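PDB 3TT2: GCN5-related N-acetyltransferase, which probably transfers an acyl group, most likely acetyl from acetyl-coenzyme A, to an acceptor substrate, as other GCN5-related N-acetyltransferases do. Local coordinates for residues A[147-152]-A[311-316]; A[28-33]-A[88-93]; A[172-177]-A[227-232]; A[121-126]-A[316-321]; A[183-188]-A[204-209]. All coordinates share one frame; numbering follows the deposited sequence.

Overall arrangement
Interactions 1 and 4 hold the same strand, 305-316: interaction 1 joins it to strand 148-159, interaction 4 carries its end past the start of strand 125-132. They share E316, and both rest on backbone hydrogen bonds, with arginine at the heart of interaction 4 and lysine on a tyrosine ring in interaction 1. Interaction 2, about 21 Å from interaction 1 between centres, is partly buried helix-on-strand packing without hydrogen bonds across it. Interactions 3 and 5 belong to the second half of the chain. Interaction 3 is a surface contact at an outermost strand, whereas interaction 5 packs a partly buried aromatic cluster between two helices; a salt bridge between R176 and D183 connects the two.

Interaction 1. Residues A[147-152]-A[311-316]; sequences YRPVRD and VLHRKE
K315 lies across the ring of Y147, the two side chains meeting at about a right angle. Its CB sits over the middle of one face, 3.6 Å from the ring centroid and 9° off the normal, a CH-pi contact. CG is anti to the backbone N (chi1 -176°) and the chain stays extended, with CD 3.7 Å from CE1 of Y147. NZ bonds H145 O and forms a salt bridge with E109; lysine suits the place with an aliphatic shaft for the ring and a charged tip for the glutamate. E109 also bonds the Y147 hydroxyl, tying the two tips together. On the face shared by P149 and H313, P149 CG comes within 3.3 Å of H313 NE2, while Y147 O lies at the imidazole edge. P149 occupies a non-hydrogen-bonded pair, where the missing N-H gives up no bond to H313's strand. On the other face V150 CG2 meets R314 CB at 3.5 Å, and R314 NE bonds Q128. Strand 305-316 runs antiparallel between strands 125-132 and 148-159, and 148-159 lies in turn beside 282-290 of the chain's second half, consistent with an exchange of final strands between two GNAT-type domains.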
# COMPACT_ATOMS: atom_id res chain seq x y z
N TYR A 147 -3.36 6.58 19.28
CA TYR A 147 -3.70 6.22 17.91
C TYR A 147 -4.94 5.34 17.90
O TYR A 147 -5.02 4.36 18.63
CB TYR A 147 -2.55 5.48 17.25
CG TYR A 147 -1.34 6.33 16.96
CD1 TYR A 147 -0.51 6.78 17.98
CD2 TYR A 147 -1.01 6.66 15.65
CE1 TYR A 147 0.60 7.56 17.70
CE2 TYR A 147 0.09 7.43 15.37
CZ TYR A 147 0.88 7.87 16.39
OH TYR A 147 1.97 8.63 16.07
N ARG A 148 -5.90 5.68 17.06
CA ARG A 148 -7.18 5.02 17.11
C ARG A 148 -7.54 4.37 15.77
O ARG A 148 -7.20 4.91 14.70
CB ARG A 148 -8.24 6.06 17.48
CG ARG A 148 -8.45 6.35 19.01
CD ARG A 148 -9.40 7.75 19.14
NE ARG A 148 -9.37 8.24 20.55
CZ ARG A 148 -10.21 9.20 21.01
NH1 ARG A 148 -11.14 9.77 20.14
NH2 ARG A 148 -10.20 9.59 22.35
N PRO A 149 -8.22 3.21 15.82
CA PRO A 149 -8.61 2.43 14.65
C PRO A 149 -9.57 3.18 13.76
O PRO A 149 -10.58 3.69 14.23
CB PRO A 149 -9.31 1.22 15.25
CG PRO A 149 -8.66 1.06 16.59
CD PRO A 149 -8.48 2.48 17.07
N VAL A 150 -9.23 3.22 12.47
CA VAL A 150 -9.92 4.01 11.46
C VAL A 150 -10.61 3.07 10.47
O VAL A 150 -11.81 3.11 10.30
CB VAL A 150 -8.93 4.94 10.74
CG1 VAL A 150 -9.57 5.56 9.53
CG2 VAL A 150 -8.44 5.99 11.69
N ARG A 151 -9.81 2.25 9.81
CA ARG A 151 -10.29 1.38 8.76
C ARG A 151 -9.52 0.05 8.72
O ARG A 151 -8.39 -0.05 9.22
CB ARG A 151 -10.13 2.12 7.44
CG ARG A 151 -11.09 1.74 6.36
CD ARG A 151 -11.12 2.84 5.31
NE ARG A 151 -11.95 2.50 4.15
CZ ARG A 151 -13.27 2.64 4.12
NH1 ARG A 151 -13.95 2.31 3.03
NH2 ARG A 151 -13.90 3.12 5.18
N ASP A 152 -10.13 -0.97 8.12
CA ASP A 152 -9.44 -2.23 7.85
C ASP A 152 -8.85 -2.17 6.44
O ASP A 152 -9.48 -1.66 5.51
CB ASP A 152 -10.41 -3.41 7.89
CG ASP A 152 -10.76 -3.82 9.30
OD1 ASP A 152 -10.19 -3.27 10.27
OD2 ASP A 152 -11.62 -4.73 9.43
N VAL A 311 -5.05 -3.08 10.38
CA VAL A 311 -5.94 -2.06 10.91
C VAL A 311 -5.18 -0.75 10.88
O VAL A 311 -4.11 -0.62 11.48
CB VAL A 311 -6.36 -2.35 12.35
CG1 VAL A 311 -7.30 -1.24 12.86
CG2 VAL A 311 -7.05 -3.68 12.42
N LEU A 312 -5.74 0.23 10.19
CA LEU A 312 -5.10 1.52 10.11
C LEU A 312 -5.35 2.32 11.38
O LEU A 312 -6.49 2.62 11.75
CB LEU A 312 -5.58 2.26 8.87
CG LEU A 312 -5.20 3.72 8.69
CD1 LEU A 312 -3.75 3.95 9.01
CD2 LEU A 312 -5.45 4.12 7.26
N HIS A 313 -4.26 2.68 12.05
CA HIS A 313 -4.34 3.50 13.25
C HIS A 313 -3.89 4.93 12.98
O HIS A 313 -2.83 5.15 12.38
CB HIS A 313 -3.55 2.85 14.38
CG HIS A 313 -4.28 1.73 15.04
ND1 HIS A 313 -4.39 0.48 14.48
CD2 HIS A 313 -4.98 1.68 16.20
CE1 HIS A 313 -5.11 -0.30 15.27
NE2 HIS A 313 -5.48 0.41 16.32
N ARG A 314 -4.70 5.89 13.41
CA ARG A 314 -4.44 7.30 13.14
C ARG A 314 -4.54 8.18 14.38
O ARG A 314 -5.41 7.98 15.22
CB ARG A 314 -5.43 7.80 12.09
CG ARG A 314 -5.11 9.18 11.60
CD ARG A 314 -6.04 9.56 10.48
NE ARG A 314 -5.86 8.75 9.28
CZ ARG A 314 -6.84 8.53 8.40
NH1 ARG A 314 -8.04 9.05 8.64
NH2 ARG A 314 -6.63 7.79 7.31
N LYS A 315 -3.65 9.16 14.48
CA LYS A 315 -3.69 10.12 15.57
C LYS A 315 -3.60 11.53 15.01
O LYS A 315 -2.88 11.76 14.04
CB LYS A 315 -2.53 9.88 16.53
CG LYS A 315 -2.52 10.77 17.76
CD LYS A 315 -1.17 10.69 18.42
CE LYS A 315 -1.16 11.32 19.79
NZ LYS A 315 0.15 11.07 20.46
N GLU A 316 -4.31 12.48 15.61
CA GLU A 316 -4.27 13.85 15.11
C GLU A 316 -3.21 14.67 15.83
O GLU A 316 -3.35 14.96 17.01
CB GLU A 316 -5.63 14.53 15.25
CG GLU A 316 -5.62 16.00 14.86
CD GLU A 316 -6.88 16.75 15.29
OE1 GLU A 316 -6.87 17.37 16.38
OE2 GLU A 316 -7.86 16.73 14.52

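Interaction 2. Residues A[28-33]-A[88-93]; sequences RLIAAC and YGYVHP
I30 and Y90 provide the CH-pi contact between helix 23-36 and strand 84-91. The I30 CD1 methyl stands over the centre of the phenol ring, 3.3 Å from its centroid and 10° off the normal. CG1 of I30 is anti to its carbonyl carbon (chi1 -47°), and the second torsion then brings CD1 over the ring. The other branch, CG2, reaches the rim at Y90 CE1, 3.7 Å away. A branched aliphatic chain suits this place because its two arms cover a broad flat surface. A32 CB lies over one face of the H92 imidazole, 3.3 Å from NE2.

The helix and strand segments cross at 78°, their axes approaching to 7.9 Å. This is packing of a helix on the sheet of a GNAT fold, and the strand leads into R96, which begins an R-x-x-G-x-G sequence resembling the family's coenzyme A pyrophosphate loop. A bound MES, probably from the crystallisation liquor, lies about 3 Å from the V91 side chain and may mark a pocket on the side of the strand away from the helix.

Most of the remaining contacts are apolar. L29 CD1 touches H92 CB at 3.7 Å. Alanine's single methyl lets the helix come close to both the H92 ring and P93, whose CD is 3.8 Å from A32 CB. C33 SG packs against Y90 CB and also lies against V91 O, which R96 NH1 bonds.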
# COMPACT_ATOMS: atom_id res chain seq x y z
N ARG A 28 16.43 -8.85 7.80
CA ARG A 28 16.31 -9.86 8.84
C ARG A 28 15.50 -9.37 10.03
O ARG A 28 14.81 -10.15 10.68
CB ARG A 28 17.69 -10.30 9.30
CG ARG A 28 18.56 -10.81 8.17
CD ARG A 28 19.83 -11.45 8.69
NE ARG A 28 20.72 -10.50 9.34
CZ ARG A 28 21.82 -10.01 8.79
NH1 ARG A 28 22.18 -10.40 7.57
NH2 ARG A 28 22.57 -9.14 9.45
N LEU A 29 15.59 -8.09 10.32
CA LEU A 29 14.79 -7.52 11.40
C LEU A 29 13.30 -7.62 11.05
O LEU A 29 12.48 -7.99 11.89
CB LEU A 29 15.19 -6.07 11.66
CG LEU A 29 14.17 -5.16 12.34
CD1 LEU A 29 13.74 -5.69 13.69
CD2 LEU A 29 14.74 -3.77 12.48
N ILE A 30 12.96 -7.28 9.81
CA ILE A 30 11.58 -7.38 9.34
C ILE A 30 11.15 -8.83 9.35
O ILE A 30 10.01 -9.15 9.68
CB ILE A 30 11.44 -6.90 7.88
CG1 ILE A 30 12.15 -5.57 7.66
CG2 ILE A 30 9.98 -6.81 7.51
CD1 ILE A 30 11.72 -4.50 8.60
N ALA A 31 12.07 -9.71 8.96
CA ALA A 31 11.77 -11.13 8.89
C ALA A 31 11.44 -11.66 10.28
O ALA A 31 10.46 -12.38 10.46
CB ALA A 31 12.93 -11.87 8.29
N ALA A 32 12.25 -11.28 11.26
CA ALA A 32 12.02 -11.69 12.64
C ALA A 32 10.68 -11.17 13.14
O ALA A 32 9.97 -11.86 13.88
CB ALA A 32 13.16 -11.22 13.55
N CYS A 33 10.34 -9.95 12.72
CA CYS A 33 9.05 -9.33 13.06
C CYS A 33 7.85 -9.99 12.37
O CYS A 33 6.84 -10.27 13.01
CB CYS A 33 9.06 -7.84 12.75
SG CYS A 33 9.92 -6.83 13.95
N TYR A 88 6.16 3.34 9.05
CA TYR A 88 6.28 1.88 9.09
C TYR A 88 7.39 1.45 10.02
O TYR A 88 8.57 1.58 9.68
CB TYR A 88 6.52 1.35 7.66
CG TYR A 88 5.45 1.83 6.70
CD1 TYR A 88 4.30 1.09 6.49
CD2 TYR A 88 5.56 3.06 6.06
CE1 TYR A 88 3.31 1.53 5.64
CE2 TYR A 88 4.57 3.52 5.20
CZ TYR A 88 3.45 2.75 5.00
OH TYR A 88 2.47 3.19 4.15
N GLY A 89 7.02 0.96 11.20
CA GLY A 89 8.02 0.57 12.19
C GLY A 89 8.17 -0.92 12.35
O GLY A 89 7.30 -1.68 11.91
N TYR A 90 9.27 -1.34 12.98
CA TYR A 90 9.49 -2.74 13.36
C TYR A 90 10.38 -2.76 14.58
O TYR A 90 11.34 -2.00 14.63
CB TYR A 90 10.20 -3.52 12.25
CG TYR A 90 9.53 -3.37 10.91
CD1 TYR A 90 8.64 -4.32 10.45
CD2 TYR A 90 9.77 -2.25 10.11
CE1 TYR A 90 8.01 -4.17 9.22
CE2 TYR A 90 9.14 -2.09 8.91
CZ TYR A 90 8.28 -3.05 8.47
OH TYR A 90 7.67 -2.86 7.26
N VAL A 91 10.10 -3.64 15.52
CA VAL A 91 11.02 -3.85 16.64
C VAL A 91 11.25 -5.33 16.81
O VAL A 91 10.31 -6.11 16.90
CB VAL A 91 10.52 -3.22 17.97
CG1 VAL A 91 9.13 -3.68 18.28
CG2 VAL A 91 11.44 -3.60 19.13
N HIS A 92 12.52 -5.71 16.82
CA HIS A 92 12.89 -7.11 16.91
C HIS A 92 12.24 -7.76 18.12
O HIS A 92 12.25 -7.19 19.22
CB HIS A 92 14.40 -7.24 16.97
CG HIS A 92 14.89 -8.57 16.52
ND1 HIS A 92 14.77 -9.70 17.29
CD2 HIS A 92 15.49 -8.96 15.37
CE1 HIS A 92 15.28 -10.73 16.64
NE2 HIS A 92 15.72 -10.31 15.47
N PRO A 93 11.65 -8.96 17.93
CA PRO A 93 10.83 -9.67 18.92
C PRO A 93 11.52 -9.92 20.27
O PRO A 93 10.85 -10.20 21.26
CB PRO A 93 10.49 -10.99 18.22
CG PRO A 93 10.53 -10.65 16.76
CD PRO A 93 11.63 -9.64 16.61

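Interaction 3. Residues A[172-177]-A[227-232]; sequences GITART and VETDSG
V227 CG2 is anti to its carbonyl carbon and R176 CG anti to its backbone N (chi1 175°), which lays the arginine shaft along the methyl. The backbone sets R176 CB 3.7 Å from V227 CG2, and the extended chain carries CD to 3.9 Å from the same methyl. These contacts belong to an antiparallel ladder at the border of the second GNAT-type domain, where outermost strand 173-177 pairs with strand 223-228. T174 and V227 form the hydrogen-bonded pair, with T174 N donating to V227 O at 3.1 Å and V227 N donating to T174 O. The next rung is the non-hydrogen-bonded pair of I173 and E228. Here I173 turns its CD1 methyl onto E228 CB, 3.8 Å away, using the apolar base of the glutamate; the isoleucine also touches V235 of strand 233-243, which accounts for an apolar residue on this otherwise exposed border. The tip of R176 leads away from the ladder to a salt bridge with D183. At the ladder's end T229 N donates to G172 O, in a bond of 169° at the hydrogen. G172 has backbone angles at which a CB would collide with the carbonyl oxygen before it. Beyond T229 the chain curls back, G232 N bonding E228 O at 2.7 Å, and S231 OG donates to the anti lone pair of E228 OE1 at 2.6 Å.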
# COMPACT_ATOMS: atom_id res chain seq x y z
N GLY A 172 -22.68 -5.71 -23.82
CA GLY A 172 -22.34 -4.39 -24.31
C GLY A 172 -21.05 -3.79 -23.78
O GLY A 172 -20.74 -2.64 -24.06
N ILE A 173 -20.32 -4.57 -23.00
CA ILE A 173 -19.05 -4.15 -22.44
C ILE A 173 -18.07 -5.23 -22.79
O ILE A 173 -18.43 -6.42 -22.78
CB ILE A 173 -19.09 -4.05 -20.92
CG1 ILE A 173 -20.31 -3.28 -20.43
CG2 ILE A 173 -17.80 -3.44 -20.41
CD1 ILE A 173 -20.27 -1.82 -20.77
N THR A 174 -16.84 -4.83 -23.13
CA THR A 174 -15.77 -5.77 -23.45
C THR A 174 -14.45 -5.21 -22.97
O THR A 174 -14.35 -4.04 -22.63
CB THR A 174 -15.66 -6.13 -24.98
OG1 THR A 174 -15.12 -5.02 -25.70
CG2 THR A 174 -16.99 -6.53 -25.59
N ALA A 175 -13.43 -6.07 -22.93
CA ALA A 175 -12.10 -5.68 -22.52
C ALA A 175 -11.36 -4.92 -23.61
O ALA A 175 -11.45 -5.27 -24.78
CB ALA A 175 -11.30 -6.92 -22.15
N ARG A 176 -10.62 -3.90 -23.20
CA ARG A 176 -9.73 -3.19 -24.10
C ARG A 176 -8.42 -3.02 -23.40
O ARG A 176 -8.36 -2.46 -22.32
CB ARG A 176 -10.27 -1.81 -24.46
CG ARG A 176 -9.32 -0.96 -25.31
CD ARG A 176 -9.88 0.42 -25.51
NE ARG A 176 -8.98 1.34 -26.22
CZ ARG A 176 -9.07 1.63 -27.52
NH1 ARG A 176 -10.00 1.06 -28.29
NH2 ARG A 176 -8.23 2.50 -28.07
N THR A 177 -7.37 -3.51 -24.02
CA THR A 177 -6.03 -3.34 -23.50
C THR A 177 -5.66 -1.88 -23.73
O THR A 177 -5.91 -1.33 -24.81
CB THR A 177 -5.06 -4.27 -24.25
OG1 THR A 177 -5.43 -5.63 -24.02
CG2 THR A 177 -3.64 -4.02 -23.80
N VAL A 227 -14.82 -1.27 -21.61
CA VAL A 227 -15.25 -0.28 -22.58
C VAL A 227 -16.61 -0.62 -23.14
O VAL A 227 -16.83 -1.73 -23.64
CB VAL A 227 -14.22 -0.15 -23.71
CG1 VAL A 227 -14.74 0.72 -24.81
CG2 VAL A 227 -12.95 0.44 -23.15
N GLU A 228 -17.53 0.34 -23.05
CA GLU A 228 -18.87 0.19 -23.59
C GLU A 228 -18.81 0.33 -25.10
O GLU A 228 -18.37 1.34 -25.62
CB GLU A 228 -19.81 1.23 -22.99
CG GLU A 228 -21.19 1.22 -23.62
CD GLU A 228 -22.22 2.06 -22.84
OE1 GLU A 228 -22.18 3.31 -22.96
OE2 GLU A 228 -23.05 1.45 -22.11
N THR A 229 -19.28 -0.71 -25.79
CA THR A 229 -19.14 -0.83 -27.24
C THR A 229 -19.80 0.30 -28.03
O THR A 229 -19.22 0.84 -28.97
CB THR A 229 -19.71 -2.17 -27.71
OG1 THR A 229 -18.99 -3.25 -27.08
CG2 THR A 229 -19.59 -2.29 -29.22
N ASP A 230 -21.02 0.66 -27.65
CA ASP A 230 -21.74 1.71 -28.36
C ASP A 230 -21.06 3.08 -28.27
O ASP A 230 -20.89 3.78 -29.27
CB ASP A 230 -23.18 1.80 -27.85
CG ASP A 230 -24.03 0.63 -28.30
OD1 ASP A 230 -23.48 -0.49 -28.37
OD2 ASP A 230 -25.25 0.82 -28.58
N SER A 231 -20.69 3.48 -27.06
CA SER A 231 -20.05 4.77 -26.82
C SER A 231 -18.55 4.78 -27.10
O SER A 231 -17.98 5.80 -27.46
CB SER A 231 -20.30 5.20 -25.38
OG SER A 231 -20.17 4.10 -24.49
N GLY A 232 -17.91 3.64 -26.90
CA GLY A 232 -16.46 3.61 -26.96
C GLY A 232 -15.96 4.45 -25.81
O GLY A 232 -15.21 5.40 -25.98

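Interaction 4. Residues A[121-126]-A[316-321]; sequences AEAQVT and EIRPGI
R318 and V125 cross at a slant, the guanidinium resting with one face on the V125 CG2 methyl, 3.7 Å from NE. A121 O is above the opposite face, too badly angled for a hydrogen bond. The edge is turned to A123 O: NH2 donates to it, though the modelled length of 2.5 Å is doubtful, and NE adds a weak bond of 3.2 Å. A bend at chi3 (66°) places NE for this approach, and NH2 is also bonded to P120 O. E122 CG meets I321 CD1 at 3.9 Å. The chain leaving strand 305-316 thus pairs with the residues leading into strand 125-132, with V125 and I317 against I112 of helix 100-115. I317 N and R318 N both donate to V125 O, so two residues face one: a classic beta bulge where the chain turns a corner. Past it, I321 N bonds E122 O and Q124 N bonds I321 O. Between them G320 suits its tight place, since a CB would run into E122 O. Arginine, with several N-H groups on one flat cation, is apt for gathering carbonyl oxygens. Its charge is probably eased by these dipoles more than by E122, whose OE1 stays 6.6 Å from R318 NH2.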
# COMPACT_ATOMS: atom_id res chain seq x y z
N ALA A 121 -1.66 26.34 7.10
CA ALA A 121 -1.74 26.49 8.55
C ALA A 121 -3.08 26.01 9.11
O ALA A 121 -3.16 25.60 10.27
CB ALA A 121 -1.42 27.91 8.98
N GLU A 122 -4.12 26.05 8.29
CA GLU A 122 -5.45 25.62 8.73
C GLU A 122 -5.63 24.10 8.67
O GLU A 122 -6.51 23.55 9.33
CB GLU A 122 -6.54 26.33 7.91
CG GLU A 122 -6.68 25.83 6.48
CD GLU A 122 -5.58 26.33 5.56
OE1 GLU A 122 -4.73 27.14 6.02
OE2 GLU A 122 -5.57 25.93 4.37
N ALA A 123 -4.80 23.44 7.88
CA ALA A 123 -4.83 21.98 7.69
C ALA A 123 -4.58 21.19 8.97
O ALA A 123 -3.62 21.47 9.69
CB ALA A 123 -3.82 21.56 6.63
N GLN A 124 -5.43 20.20 9.23
CA GLN A 124 -5.18 19.26 10.30
C GLN A 124 -4.04 18.35 9.89
O GLN A 124 -3.86 18.06 8.71
CB GLN A 124 -6.41 18.42 10.62
CG GLN A 124 -6.60 17.22 9.74
CD GLN A 124 -7.44 16.13 10.42
OE1 GLN A 124 -7.67 16.17 11.63
NE2 GLN A 124 -7.87 15.15 9.63
N VAL A 125 -3.28 17.90 10.87
CA VAL A 125 -2.09 17.11 10.61
C VAL A 125 -2.21 15.78 11.33
O VAL A 125 -2.41 15.76 12.54
CB VAL A 125 -0.84 17.85 11.11
CG1 VAL A 125 0.38 16.96 10.98
CG2 VAL A 125 -0.66 19.17 10.35
N THR A 126 -2.12 14.68 10.59
CA THR A 126 -2.22 13.35 11.19
C THR A 126 -0.98 12.49 10.96
O THR A 126 -0.26 12.69 9.99
CB THR A 126 -3.48 12.56 10.70
OG1 THR A 126 -3.38 12.26 9.30
CG2 THR A 126 -4.76 13.34 10.98
N GLU A 316 -4.31 12.48 15.61
CA GLU A 316 -4.27 13.85 15.11
C GLU A 316 -3.21 14.67 15.83
O GLU A 316 -3.35 14.96 17.01
CB GLU A 316 -5.63 14.53 15.25
CG GLU A 316 -5.62 16.00 14.86
CD GLU A 316 -6.88 16.75 15.29
OE1 GLU A 316 -6.87 17.37 16.38
OE2 GLU A 316 -7.86 16.73 14.52
N ILE A 317 -2.17 15.05 15.09
CA ILE A 317 -1.07 15.85 15.63
C ILE A 317 -1.43 17.33 15.77
O ILE A 317 -1.08 17.98 16.77
CB ILE A 317 0.19 15.72 14.76
CG1 ILE A 317 0.68 14.27 14.75
CG2 ILE A 317 1.28 16.64 15.26
CD1 ILE A 317 0.93 13.67 16.11
N ARG A 318 -2.13 17.88 14.78
CA ARG A 318 -2.65 19.24 14.90
C ARG A 318 -4.06 19.31 14.37
O ARG A 318 -4.36 18.74 13.34
CB ARG A 318 -1.76 20.20 14.12
CG ARG A 318 -2.04 21.67 14.37
CD ARG A 318 -1.21 22.52 13.42
NE ARG A 318 -1.63 22.34 12.03
CZ ARG A 318 -1.06 22.96 11.00
NH1 ARG A 318 -0.04 23.78 11.20
NH2 ARG A 318 -1.50 22.74 9.77
N PRO A 319 -4.94 20.06 15.05
CA PRO A 319 -6.33 20.19 14.59
C PRO A 319 -6.47 21.10 13.38
O PRO A 319 -5.62 21.96 13.12
CB PRO A 319 -7.04 20.80 15.81
CG PRO A 319 -5.95 21.46 16.60
CD PRO A 319 -4.73 20.63 16.39
N GLY A 320 -7.55 20.91 12.63
CA GLY A 320 -7.80 21.70 11.44
C GLY A 320 -8.64 20.96 10.44
O GLY A 320 -9.14 19.86 10.70
N ILE A 321 -8.82 21.57 9.27
CA ILE A 321 -9.68 21.00 8.25
C ILE A 321 -8.95 19.87 7.55
O ILE A 321 -7.72 19.86 7.53
CB ILE A 321 -10.13 22.08 7.23
CG1 ILE A 321 -9.03 22.37 6.22
CG2 ILE A 321 -10.57 23.37 7.98
CD1 ILE A 321 -9.41 23.36 5.16

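Interaction 5. Residues A[183-188]-A[204-209]; sequences DERATY and STFERW
Y188, F206 and W209 form an aromatic cluster with R185 at its border. Over one face of the Y188 ring lies F206 CD1, displaced toward the rim and 3.4 Å from Y188 CG; at the edge are S204 O and W209 CG. Y188 CD1 lies at the edge of the F206 ring, near its plane, and R185 CD is over a face of that ring. One face of W209 takes Y188 CB, 3.8 Å from the centroid of the six-membered ring. The planes are neither parallel nor perpendicular, Y188 being turned 53° from F206 and 51° from the five-membered ring of W209. CG of Y188 is anti to the backbone N (chi1 165°), and the phenol carries its hydroxyl to S204 O, donating at 2.6 Å in the carbonyl plane on a lone pair. Tyrosine suits the spot by pairing a flat packing surface with a polar tip for that oxygen. R185 CZ stands 5.0 Å from the F206 centroid, a cation-pi contact near solvent. T187 CG2 touches W209 CZ2 at 3.9 Å. The cluster thus joins the first turns of helices 184-194 and 206-213, the latter begun by T205 as N-cap, while T187 and D183 also lean on L225 of strand 223-228.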
# COMPACT_ATOMS: atom_id res chain seq x y z
N ASP A 183 -4.89 6.09 -25.29
CA ASP A 183 -5.78 5.96 -24.16
C ASP A 183 -5.38 6.68 -22.88
O ASP A 183 -6.09 6.60 -21.88
CB ASP A 183 -6.06 4.47 -23.91
CG ASP A 183 -6.78 3.81 -25.08
OD1 ASP A 183 -7.30 4.54 -25.96
OD2 ASP A 183 -6.86 2.57 -25.12
N GLU A 184 -4.25 7.39 -22.90
CA GLU A 184 -3.74 8.08 -21.70
C GLU A 184 -4.77 8.95 -20.97
O GLU A 184 -5.13 8.67 -19.83
CB GLU A 184 -2.49 8.89 -22.02
CG GLU A 184 -1.19 8.13 -21.88
CD GLU A 184 -0.80 7.37 -23.13
OE1 GLU A 184 -1.45 7.53 -24.18
OE2 GLU A 184 0.17 6.58 -23.06
N ARG A 185 -5.23 10.01 -21.61
CA ARG A 185 -6.09 10.98 -20.93
C ARG A 185 -7.40 10.35 -20.51
O ARG A 185 -7.88 10.59 -19.42
CB ARG A 185 -6.34 12.20 -21.82
CG ARG A 185 -7.27 13.28 -21.21
CD ARG A 185 -6.49 14.53 -20.73
NE ARG A 185 -7.35 15.51 -20.06
CZ ARG A 185 -7.58 15.55 -18.74
NH1 ARG A 185 -7.00 14.68 -17.94
NH2 ARG A 185 -8.38 16.48 -18.22
N ALA A 186 -7.96 9.53 -21.39
CA ALA A 186 -9.28 8.93 -21.18
C ALA A 186 -9.27 7.98 -20.00
O ALA A 186 -10.25 7.90 -19.26
CB ALA A 186 -9.72 8.21 -22.42
N THR A 187 -8.17 7.26 -19.84
CA THR A 187 -7.99 6.29 -18.77
C THR A 187 -7.85 7.01 -17.46
O THR A 187 -8.44 6.63 -16.45
CB THR A 187 -6.72 5.48 -18.98
OG1 THR A 187 -6.94 4.51 -20.00
CG2 THR A 187 -6.33 4.78 -17.72
N TYR A 188 -7.03 8.04 -17.48
CA TYR A 188 -6.87 8.91 -16.34
C TYR A 188 -8.19 9.48 -15.81
O TYR A 188 -8.40 9.57 -14.61
CB TYR A 188 -5.92 10.04 -16.70
CG TYR A 188 -5.99 11.15 -15.69
CD1 TYR A 188 -5.39 11.01 -14.45
CD2 TYR A 188 -6.69 12.33 -15.97
CE1 TYR A 188 -5.46 12.02 -13.52
CE2 TYR A 188 -6.75 13.35 -15.04
CZ TYR A 188 -6.14 13.18 -13.81
OH TYR A 188 -6.20 14.17 -12.87
N SER A 204 -5.08 13.12 -7.94
CA SER A 204 -3.84 13.48 -8.61
C SER A 204 -4.22 14.24 -9.87
O SER A 204 -5.21 13.91 -10.52
CB SER A 204 -3.04 12.23 -9.01
OG SER A 204 -2.64 11.49 -7.88
N THR A 205 -3.44 15.24 -10.23
CA THR A 205 -3.67 15.87 -11.51
C THR A 205 -3.18 14.94 -12.61
O THR A 205 -2.65 13.87 -12.32
CB THR A 205 -2.93 17.18 -11.62
OG1 THR A 205 -1.54 16.94 -11.35
CG2 THR A 205 -3.47 18.15 -10.60
N PHE A 206 -3.36 15.34 -13.86
CA PHE A 206 -3.03 14.47 -14.97
C PHE A 206 -1.53 14.29 -15.15
O PHE A 206 -1.05 13.19 -15.39
CB PHE A 206 -3.68 14.98 -16.26
CG PHE A 206 -3.37 14.15 -17.46
CD1 PHE A 206 -3.60 12.78 -17.46
CD2 PHE A 206 -2.86 14.73 -18.60
CE1 PHE A 206 -3.32 12.01 -18.57
CE2 PHE A 206 -2.59 13.97 -19.71
CZ PHE A 206 -2.82 12.60 -19.70
N GLU A 207 -0.77 15.37 -15.01
CA GLU A 207 0.67 15.27 -15.16
C GLU A 207 1.28 14.41 -14.05
O GLU A 207 2.18 13.61 -14.31
CB GLU A 207 1.32 16.65 -15.22
CG GLU A 207 0.89 17.46 -16.43
CD GLU A 207 -0.49 18.10 -16.26
OE1 GLU A 207 -0.85 18.45 -15.11
OE2 GLU A 207 -1.22 18.25 -17.27
N ARG A 208 0.76 14.55 -12.84
CA ARG A 208 1.19 13.73 -11.71
C ARG A 208 0.95 12.26 -12.01
O ARG A 208 1.83 11.42 -11.81
CB ARG A 208 0.42 14.11 -10.44
CG ARG A 208 1.02 15.26 -9.64
CD ARG A 208 -0.00 15.85 -8.66
NE ARG A 208 0.59 16.80 -7.73
CZ ARG A 208 0.84 18.08 -8.00
NH1 ARG A 208 0.56 18.57 -9.20
NH2 ARG A 208 1.38 18.87 -7.08
N TRP A 209 -0.24 11.96 -12.49
CA TRP A 209 -0.60 10.59 -12.83
C TRP A 209 0.32 10.04 -13.91
O TRP A 209 0.76 8.90 -13.82
CB TRP A 209 -2.05 10.54 -13.27
CG TRP A 209 -2.51 9.18 -13.66
CD1 TRP A 209 -2.92 8.19 -12.82
CD2 TRP A 209 -2.63 8.67 -14.98
NE1 TRP A 209 -3.27 7.08 -13.55
CE2 TRP A 209 -3.10 7.36 -14.88
CE3 TRP A 209 -2.37 9.20 -16.25
CZ2 TRP A 209 -3.33 6.56 -16.00
CZ3 TRP A 209 -2.60 8.41 -17.36
CH2 TRP A 209 -3.08 7.11 -17.23